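Local coordinates for protein phytase (Citrobacter braakii, PDB 3ZHC) that is a phytase, an enzyme of the histidine phosphatase superfamily (branch 2), with a mixed beta-sheet accompanied by a largely helical region, at residues 38-51 with 234-248. The protein carries 2 engineered substitutions. Sequence-based numbering, arbitrary orientation.
Sequences RHGVRAPTKFTPIM and LSSTLTEIFLLQEAQ. With FMT (formic acid), chain O.
Ile241 CD1 touches both Pro44 and Met51: the Pro44 ring lies across the isoleucine side chain at about a right angle, CB 3.9 Å from Ile241 CD1, and the Met51 methyl CE presses tightly on the same CD1. A bend at the end of the methionine chain (chi3 58°) turns CE toward Ile241, while its CG lies against Leu238 CD2. Toward the start of the helix segment, Ile50 CG2 rests on Leu234 CD2 at 3.6 Å; at the other end Val41 splits its branches, CG2 on Ala247 CB and CG1 beside Gln248.

Leu244 forms the passage to the polar side, its CD1 lying over one face of the Arg42 guanidinium, 3.3 Å from NH1. Ala43 O accepts from NH1 close to the guanidinium plane. At the guanidinium edge a formic acid molecule takes bonds through O2 from Arg42 NH1 (2.8 Å) and Thr45 N, and through O1 from Arg42 NH2, nearly straight at 174°. Arg38 meets Glu240 end-on, NH1 and NH2 both donating to OE2 from the same face of the carboxylate, with NH2 at 2.8 Å; Asp325, Asp346 and Thr348 O also engage this arginine. At the opposite edge a water links Lys46 NZ to Thr237 OG1.

Arg38 and His39 belong to the RHG motif characteristic of histidine phosphatases, at the end of strand 28-38. From there the loop runs along helix 231-247 to helix 49-53, whose start is marked by a Thr48–Met51 capping box of two weak bonds. Helices 182-192, 260-280 and 378-382 also pack on helix 231-247, the last against Ala247 as well.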
ATOM      1  N   ARG B  38       4.381 -21.892  -1.361  1.00 11.66           N
ATOM      2  CA  ARG B  38       3.705 -21.959  -2.625  1.00 11.49           C
ATOM      3  C   ARG B  38       4.676 -22.641  -3.564  1.00 11.26           C
ATOM      4  O   ARG B  38       5.911 -22.480  -3.448  1.00 11.11           O
ATOM      5  CB  ARG B  38       3.376 -20.567  -3.205  1.00 11.53           C
ATOM      6  CG  ARG B  38       2.618 -20.625  -4.549  1.00 11.48           C
ATOM      7  CD  ARG B  38       2.460 -19.316  -5.208  1.00 11.38           C
ATOM      8  NE  ARG B  38       1.839 -19.469  -6.523  1.00 11.27           N
ATOM      9  CZ  ARG B  38       1.694 -18.495  -7.441  1.00 11.39           C
ATOM     10  NH1 ARG B  38       2.109 -17.240  -7.215  1.00 11.24           N
ATOM     11  NH2 ARG B  38       1.114 -18.784  -8.605  1.00 11.39           N
ATOM     12  N   HIS B  39       4.120 -23.413  -4.491  1.00 10.99           N
ATOM     13  CA  HIS B  39       4.888 -24.011  -5.575  1.00 10.74           C
ATOM     14  C   HIS B  39       5.680 -22.955  -6.335  1.00 10.69           C
ATOM     15  O   HIS B  39       5.332 -21.758  -6.316  1.00 10.62           O
ATOM     16  CB  HIS B  39       3.958 -24.726  -6.551  1.00 10.64           C
ATOM     17  CG  HIS B  39       2.862 -23.853  -7.076  1.00 10.54           C
ATOM     18  ND1 HIS B  39       3.077 -22.872  -8.020  1.00 10.44           N
ATOM     19  CD2 HIS B  39       1.546 -23.803  -6.776  1.00 10.38           C
ATOM     20  CE1 HIS B  39       1.942 -22.263  -8.284  1.00 10.39           C
ATOM     21  NE2 HIS B  39       0.997 -22.807  -7.544  1.00 10.55           N
ATOM     22  N   GLY B  40       6.735 -23.389  -7.015  1.00 10.60           N
ATOM     23  CA  GLY B  40       7.567 -22.488  -7.806  1.00 10.57           C
ATOM     24  C   GLY B  40       6.895 -22.009  -9.085  1.00 10.59           C
ATOM     25  O   GLY B  40       5.710 -22.270  -9.312  1.00 10.51           O
ATOM     26  N   VAL B  41       7.674 -21.310  -9.918  1.00 10.75           N
ATOM     27  CA  VAL B  41       7.196 -20.759 -11.200  1.00 10.86           C
ATOM     28  C   VAL B  41       6.627 -21.857 -12.068  1.00 10.99           C
ATOM     29  O   VAL B  41       7.267 -22.887 -12.278  1.00 11.05           O
ATOM     30  CB  VAL B  41       8.317 -20.005 -11.986  1.00 10.88           C
ATOM     31  CG1 VAL B  41       7.836 -19.582 -13.409  1.00 10.90           C
ATOM     32  CG2 VAL B  41       8.808 -18.800 -11.198  1.00 10.61           C
ATOM     33  N   ARG B  42       5.408 -21.623 -12.561  1.00 11.12           N
ATOM     34  CA  ARG B  42       4.675 -22.580 -13.374  1.00 11.09           C
ATOM     35  C   ARG B  42       4.113 -21.928 -14.603  1.00 11.16           C
ATOM     36  O   ARG B  42       4.038 -20.700 -14.688  1.00 11.21           O
ATOM     37  CB  ARG B  42       3.508 -23.174 -12.566  1.00 11.02           C
ATOM     38  CG  ARG B  42       2.546 -22.115 -11.958  1.00 11.27           C
ATOM     39  CD  ARG B  42       1.181 -22.663 -11.686  1.00 11.87           C
ATOM     40  NE  ARG B  42       0.257 -21.634 -11.168  1.00 11.87           N
ATOM     41  CZ  ARG B  42      -0.378 -20.708 -11.901  1.00 11.86           C
ATOM     42  NH1 ARG B  42      -0.222 -20.619 -13.248  1.00 11.88           N
ATOM     43  NH2 ARG B  42      -1.185 -19.848 -11.285  1.00 12.21           N
ATOM     44  N   ALA B  43       3.699 -22.756 -15.555  1.00 11.38           N
ATOM     45  CA  ALA B  43       3.000 -22.291 -16.740  1.00 11.53           C
ATOM     46  C   ALA B  43       1.599 -21.879 -16.328  1.00 11.84           C
ATOM     47  O   ALA B  43       1.126 -22.292 -15.251  1.00 11.62           O
ATOM     48  CB  ALA B  43       2.937 -23.387 -17.810  1.00 11.41           C
ATOM     49  N   PRO B  44       0.917 -21.052 -17.166  1.00 12.31           N
ATOM     50  CA  PRO B  44      -0.446 -20.673 -16.875  1.00 12.72           C
ATOM     51  C   PRO B  44      -1.355 -21.867 -16.580  1.00 13.23           C
ATOM     52  O   PRO B  44      -1.159 -22.953 -17.124  1.00 13.27           O
ATOM     53  CB  PRO B  44      -0.904 -19.969 -18.161  1.00 12.73           C
ATOM     54  CG  PRO B  44       0.325 -19.385 -18.719  1.00 12.52           C
ATOM     55  CD  PRO B  44       1.437 -20.333 -18.342  1.00 12.32           C
ATOM     56  N   THR B  45      -2.325 -21.629 -15.714  1.00 13.73           N
ATOM     57  CA  THR B  45      -3.300 -22.610 -15.321  1.00 14.26           C
ATOM     58  C   THR B  45      -4.298 -22.945 -16.447  1.00 14.34           C
ATOM     59  O   THR B  45      -4.836 -24.039 -16.480  1.00 14.79           O
ATOM     60  CB  THR B  45      -4.065 -22.122 -14.048  1.00 14.29           C
ATOM     61  OG1 THR B  45      -4.834 -23.171 -13.533  1.00 15.78           O
ATOM     62  CG2 THR B  45      -4.973 -20.951 -14.352  1.00 14.51           C
ATOM     63  N   LYS B  46      -4.538 -21.999 -17.354  1.00 14.36           N
ATOM     64  CA  LYS B  46      -5.467 -22.195 -18.466  1.00 14.31           C
ATOM     65  C   LYS B  46      -5.123 -21.336 -19.669  1.00 14.03           C
ATOM     66  O   LYS B  46      -4.281 -20.451 -19.594  1.00 13.95           O
ATOM     67  CB  LYS B  46      -6.900 -21.908 -18.004  1.00 14.48           C
ATOM     68  CG  LYS B  46      -7.121 -20.541 -17.398  1.00 14.89           C
ATOM     69  CD  LYS B  46      -8.535 -20.459 -16.794  1.00 15.81           C
ATOM     70  CE  LYS B  46      -8.682 -19.310 -15.848  1.00 16.38           C
ATOM     71  NZ  LYS B  46      -9.923 -19.423 -15.029  1.00 16.70           N
ATOM     72  N   PHE B  47      -5.790 -21.619 -20.778  1.00 13.75           N
ATOM     73  CA  PHE B  47      -5.572 -20.894 -22.034  1.00 13.63           C
ATOM     74  C   PHE B  47      -6.863 -20.988 -22.833  1.00 13.38           C
ATOM     75  O   PHE B  47      -7.092 -21.943 -23.519  1.00 13.48           O
ATOM     76  CB  PHE B  47      -4.354 -21.480 -22.769  1.00 13.59           C
ATOM     77  CG  PHE B  47      -3.947 -20.722 -23.993  1.00 13.73           C
ATOM     78  CD1 PHE B  47      -3.815 -19.335 -23.973  1.00 13.89           C
ATOM     79  CD2 PHE B  47      -3.671 -21.387 -25.174  1.00 14.35           C
ATOM     80  CE1 PHE B  47      -3.431 -18.638 -25.109  1.00 14.10           C
ATOM     81  CE2 PHE B  47      -3.278 -20.669 -26.328  1.00 14.37           C
ATOM     82  CZ  PHE B  47      -3.162 -19.307 -26.279  1.00 14.04           C
ATOM     83  N   THR B  48      -7.692 -19.960 -22.709  1.00 13.12           N
ATOM     84  CA  THR B  48      -9.073 -19.987 -23.162  1.00 12.93           C
ATOM     85  C   THR B  48      -9.382 -18.985 -24.300  1.00 12.80           C
ATOM     86  O   THR B  48      -8.552 -18.096 -24.576  1.00 12.71           O
ATOM     87  CB  THR B  48      -9.974 -19.673 -21.950  1.00 12.88           C
ATOM     88  OG1 THR B  48      -9.718 -18.350 -21.504  1.00 12.72           O
ATOM     89  CG2 THR B  48      -9.697 -20.648 -20.794  1.00 12.72           C
ATOM     90  N   PRO B  49     -10.572 -19.130 -24.970  1.00 12.66           N
ATOM     91  CA  PRO B  49     -11.027 -18.192 -25.999  1.00 12.69           C
ATOM     92  C   PRO B  49     -11.104 -16.743 -25.547  1.00 12.75           C
ATOM     93  O   PRO B  49     -10.720 -15.858 -26.297  1.00 12.78           O
ATOM     94  CB  PRO B  49     -12.442 -18.702 -26.314  1.00 12.70           C
ATOM     95  CG  PRO B  49     -12.388 -20.091 -26.041  1.00 12.62           C
ATOM     96  CD  PRO B  49     -11.536 -20.245 -24.854  1.00 12.70           C
ATOM     97  N   ILE B  50     -11.605 -16.518 -24.323  1.00 12.95           N
ATOM     98  CA  ILE B  50     -11.698 -15.179 -23.740  1.00 13.07           C
ATOM     99  C   ILE B  50     -10.324 -14.539 -23.643  1.00 13.32           C
ATOM    100  O   ILE B  50     -10.168 -13.369 -24.022  1.00 13.39           O
ATOM    101  CB  ILE B  50     -12.398 -15.197 -22.346  1.00 13.04           C
ATOM    102  CG1 ILE B  50     -13.895 -15.462 -22.530  1.00 12.99           C
ATOM    103  CG2 ILE B  50     -12.189 -13.874 -21.602  1.00 12.47           C
ATOM    104  CD1 ILE B  50     -14.663 -15.578 -21.227  1.00 13.12           C
ATOM    105  N   MET B  51      -9.334 -15.303 -23.147  1.00 13.56           N
ATOM    106  CA  MET B  51      -7.926 -14.803 -23.035  1.00 13.93           C
ATOM    107  C   MET B  51      -7.405 -14.362 -24.395  1.00 14.22           C
ATOM    108  O   MET B  51      -6.751 -13.311 -24.513  1.00 14.33           O
ATOM    109  CB  MET B  51      -6.997 -15.864 -22.429  1.00 13.98           C
ATOM    110  CG  MET B  51      -7.275 -16.172 -20.989  1.00 14.11           C
ATOM    111  SD  MET B  51      -6.410 -17.629 -20.374  1.00 15.45           S
ATOM    112  CE  MET B  51      -4.700 -17.166 -20.701  1.00 14.22           C
ATOM    113  N   LEU B 234     -10.769 -12.983 -14.546  1.00 11.11           N
ATOM    114  CA  LEU B 234      -9.907 -12.907 -15.731  1.00 10.90           C
ATOM    115  C   LEU B 234      -8.637 -12.105 -15.427  1.00 10.80           C
ATOM    116  O   LEU B 234      -7.527 -12.587 -15.649  1.00 10.71           O
ATOM    117  CB  LEU B 234     -10.658 -12.287 -16.935  1.00 10.75           C
ATOM    118  CG  LEU B 234      -9.889 -12.155 -18.282  1.00 10.50           C
ATOM    119  CD1 LEU B 234      -9.417 -13.508 -18.764  1.00  9.95           C
ATOM    120  CD2 LEU B 234     -10.744 -11.433 -19.368  1.00  9.68           C
ATOM    121  N   SER B 235      -8.820 -10.887 -14.912  1.00 10.90           N
ATOM    122  CA  SER B 235      -7.691  -9.989 -14.565  1.00 10.93           C
ATOM    123  C   SER B 235      -6.718 -10.609 -13.572  1.00 10.88           C
ATOM    124  O   SER B 235      -5.517 -10.414 -13.695  1.00 10.88           O
ATOM    125  CB  SER B 235      -8.218  -8.690 -14.025  1.00 11.06           C
ATOM    126  OG  SER B 235      -8.974  -8.030 -15.043  1.00 11.93           O
ATOM    127  N   SER B 236      -7.258 -11.357 -12.592  1.00 10.88           N
ATOM    128  CA  SER B 236      -6.452 -12.083 -11.617  1.00 10.79           C
ATOM    129  C   SER B 236      -5.569 -13.102 -12.326  1.00 10.74           C
ATOM    130  O   SER B 236      -4.373 -13.236 -12.010  1.00 10.84           O
ATOM    131  CB  SER B 236      -7.349 -12.777 -10.582  1.00 10.84           C
ATOM    132  OG  SER B 236      -6.591 -13.378  -9.545  1.00 10.75           O
ATOM    133  N   THR B 237      -6.156 -13.817 -13.286  1.00 10.55           N
ATOM    134  CA  THR B 237      -5.421 -14.804 -14.077  1.00 10.37           C
ATOM    135  C   THR B 237      -4.357 -14.126 -14.966  1.00 10.25           C
ATOM    136  O   THR B 237      -3.194 -14.513 -14.939  1.00 10.17           O
ATOM    137  CB  THR B 237      -6.395 -15.666 -14.944  1.00 10.37           C
ATOM    138  OG1 THR B 237      -7.276 -16.409 -14.073  1.00 10.17           O
ATOM    139  CG2 THR B 237      -5.641 -16.615 -15.863  1.00  9.98           C
ATOM    140  N   LEU B 238      -4.769 -13.112 -15.729  1.00 10.12           N
ATOM    141  CA  LEU B 238      -3.860 -12.443 -16.706  1.00 10.00           C
ATOM    142  C   LEU B 238      -2.666 -11.769 -16.084  1.00  9.92           C
ATOM    143  O   LEU B 238      -1.540 -11.947 -16.573  1.00  9.69           O
ATOM    144  CB  LEU B 238      -4.620 -11.434 -17.572  1.00  9.97           C
ATOM    145  CG  LEU B 238      -5.754 -11.987 -18.444  1.00 10.34           C
ATOM    146  CD1 LEU B 238      -6.216 -10.902 -19.420  1.00 10.81           C
ATOM    147  CD2 LEU B 238      -5.366 -13.262 -19.208  1.00 10.51           C
ATOM    148  N   THR B 239      -2.898 -10.993 -15.012  1.00  9.79           N
ATOM    149  CA  THR B 239      -1.807 -10.292 -14.326  1.00  9.70           C
ATOM    150  C   THR B 239      -0.815 -11.292 -13.685  1.00  9.56           C
ATOM    151  O   THR B 239       0.398 -11.032 -13.643  1.00  9.38           O
ATOM    152  CB  THR B 239      -2.338  -9.277 -13.293  1.00  9.72           C
ATOM    153  OG1 THR B 239      -3.207  -9.931 -12.381  1.00 10.25           O
ATOM    154  CG2 THR B 239      -3.115  -8.148 -13.997  1.00  9.62           C
ATOM    155  N   GLU B 240      -1.326 -12.429 -13.200  1.00  9.51           N
ATOM    156  CA  GLU B 240      -0.458 -13.492 -12.676  1.00  9.48           C
ATOM    157  C   GLU B 240       0.371 -14.089 -13.813  1.00  9.49           C
ATOM    158  O   GLU B 240       1.556 -14.386 -13.623  1.00  9.41           O
ATOM    159  CB  GLU B 240      -1.274 -14.569 -11.957  1.00  9.38           C
ATOM    160  CG  GLU B 240      -0.479 -15.773 -11.419  1.00  9.41           C
ATOM    161  CD  GLU B 240       0.530 -15.446 -10.282  1.00  9.40           C
ATOM    162  OE1 GLU B 240       0.547 -14.303  -9.745  1.00  9.09           O
ATOM    163  OE2 GLU B 240       1.299 -16.369  -9.929  1.00  8.64           O
ATOM    164  N   ILE B 241      -0.251 -14.262 -14.991  1.00  9.51           N
ATOM    165  CA  ILE B 241       0.467 -14.793 -16.167  1.00  9.50           C
ATOM    166  C   ILE B 241       1.639 -13.848 -16.512  1.00  9.52           C
ATOM    167  O   ILE B 241       2.752 -14.315 -16.755  1.00  9.44           O
ATOM    168  CB  ILE B 241      -0.457 -15.055 -17.386  1.00  9.35           C
ATOM    169  CG1 ILE B 241      -1.420 -16.201 -17.079  1.00  9.66           C
ATOM    170  CG2 ILE B 241       0.363 -15.410 -18.633  1.00  9.17           C
ATOM    171  CD1 ILE B 241      -2.494 -16.437 -18.128  1.00  9.05           C
ATOM    172  N   PHE B 242       1.399 -12.544 -16.502  1.00  9.55           N
ATOM    173  CA  PHE B 242       2.501 -11.589 -16.775  1.00  9.80           C
ATOM    174  C   PHE B 242       3.641 -11.743 -15.761  1.00  9.71           C
ATOM    175  O   PHE B 242       4.806 -11.753 -16.158  1.00  9.72           O
ATOM    176  CB  PHE B 242       2.028 -10.141 -16.835  1.00  9.77           C
ATOM    177  CG  PHE B 242       0.981  -9.865 -17.901  1.00 10.24           C
ATOM    178  CD1 PHE B 242       1.045 -10.464 -19.172  1.00 10.67           C
ATOM    179  CD2 PHE B 242      -0.068  -8.965 -17.637  1.00 10.91           C
ATOM    180  CE1 PHE B 242       0.071 -10.185 -20.151  1.00 11.03           C
ATOM    181  CE2 PHE B 242      -1.044  -8.682 -18.612  1.00 11.19           C
ATOM    182  CZ  PHE B 242      -0.976  -9.291 -19.863  1.00 11.36           C
ATOM    183  N   LEU B 243       3.295 -11.872 -14.471  1.00  9.71           N
ATOM    184  CA  LEU B 243       4.292 -12.101 -13.408  1.00  9.90           C
ATOM    185  C   LEU B 243       5.068 -13.373 -13.668  1.00  9.92           C
ATOM    186  O   LEU B 243       6.289 -13.380 -13.571  1.00  9.68           O
ATOM    187  CB  LEU B 243       3.641 -12.209 -12.027  1.00  9.90           C
ATOM    188  CG  LEU B 243       4.634 -12.265 -10.843  1.00 10.25           C
ATOM    189  CD1 LEU B 243       4.729 -10.899 -10.157  1.00  9.96           C
ATOM    190  CD2 LEU B 243       4.255 -13.357  -9.843  1.00  9.84           C
ATOM    191  N   LEU B 244       4.339 -14.453 -13.989  1.00 10.20           N
ATOM    192  CA  LEU B 244       4.963 -15.764 -14.317  1.00 10.41           C
ATOM    193  C   LEU B 244       5.916 -15.666 -15.523  1.00 10.89           C
ATOM    194  O   LEU B 244       7.027 -16.213 -15.482  1.00 10.50           O
ATOM    195  CB  LEU B 244       3.900 -16.828 -14.542  1.00 10.32           C
ATOM    196  CG  LEU B 244       3.136 -17.240 -13.254  1.00 10.07           C
ATOM    197  CD1 LEU B 244       1.818 -17.985 -13.597  1.00 10.01           C
ATOM    198  CD2 LEU B 244       4.006 -18.064 -12.310  1.00  8.87           C
ATOM    199  N   GLN B 245       5.484 -14.962 -16.584  1.00 11.52           N
ATOM    200  CA  GLN B 245       6.348 -14.735 -17.772  1.00 12.11           C
ATOM    201  C   GLN B 245       7.699 -14.103 -17.369  1.00 12.62           C
ATOM    202  O   GLN B 245       8.781 -14.585 -17.782  1.00 12.73           O
ATOM    203  CB  GLN B 245       5.663 -13.833 -18.795  1.00 12.13           C
ATOM    204  CG  GLN B 245       4.541 -14.449 -19.529  1.00 12.04           C
ATOM    205  CD  GLN B 245       3.790 -13.449 -20.404  1.00 12.34           C
ATOM    206  OE1 GLN B 245       4.118 -12.249 -20.438  1.00 12.54           O
ATOM    207  NE2 GLN B 245       2.780 -13.935 -21.118  1.00 11.60           N
ATOM    208  N   GLU B 246       7.612 -13.037 -16.560  1.00 13.06           N
ATOM    209  CA  GLU B 246       8.781 -12.325 -16.035  1.00 13.43           C
ATOM    210  C   GLU B 246       9.666 -13.252 -15.176  1.00 13.59           C
ATOM    211  O   GLU B 246      10.862 -13.401 -15.448  1.00 13.69           O
ATOM    212  CB  GLU B 246       8.329 -11.111 -15.219  1.00 13.55           C
ATOM    213  CG  GLU B 246       9.449 -10.170 -14.706  1.00 13.93           C
ATOM    214  CD  GLU B 246      10.146  -9.366 -15.800  1.00 14.31           C
ATOM    215  OE1 GLU B 246       9.533  -9.018 -16.816  1.00 14.07           O
ATOM    216  OE2 GLU B 246      11.331  -9.076 -15.618  1.00 16.48           O
ATOM    217  N   ALA B 247       9.077 -13.869 -14.158  1.00 13.79           N
ATOM    218  CA  ALA B 247       9.819 -14.802 -13.251  1.00 14.05           C
ATOM    219  C   ALA B 247      10.463 -15.996 -13.995  1.00 14.34           C
ATOM    220  O   ALA B 247      11.512 -16.491 -13.586  1.00 14.20           O
ATOM    221  CB  ALA B 247       8.912 -15.299 -12.130  1.00 13.96           C
ATOM    222  N   GLN B 248       9.810 -16.433 -15.081  1.00 14.73           N
ATOM    223  CA  GLN B 248      10.310 -17.497 -15.968  1.00 15.21           C
ATOM    224  C   GLN B 248      11.500 -17.063 -16.853  1.00 15.79           C
ATOM    225  O   GLN B 248      12.175 -17.908 -17.420  1.00 15.80           O
ATOM    226  CB  GLN B 248       9.151 -18.029 -16.866  1.00 15.17           C
ATOM    227  CG  GLN B 248       9.489 -19.179 -17.896  1.00 14.94           C
ATOM    228  CD  GLN B 248      10.058 -20.438 -17.241  1.00 15.12           C
ATOM    229  OE1 GLN B 248       9.946 -20.641 -16.021  1.00 14.64           O
ATOM    230  NE2 GLN B 248      10.666 -21.295 -18.055  1.00 15.01           N
TER
HETATM  231  C   FMT O1413      -2.742 -18.026 -14.092  1.00 21.17           C
HETATM  232  O1  FMT O1413      -2.894 -17.744 -12.893  1.00 21.39           O
HETATM  233  O2  FMT O1413      -2.095 -19.002 -14.460  1.00 20.95           O
HETATM  234  O   HOH W   1     -10.062 -16.673 -14.826  1.00 13.26           O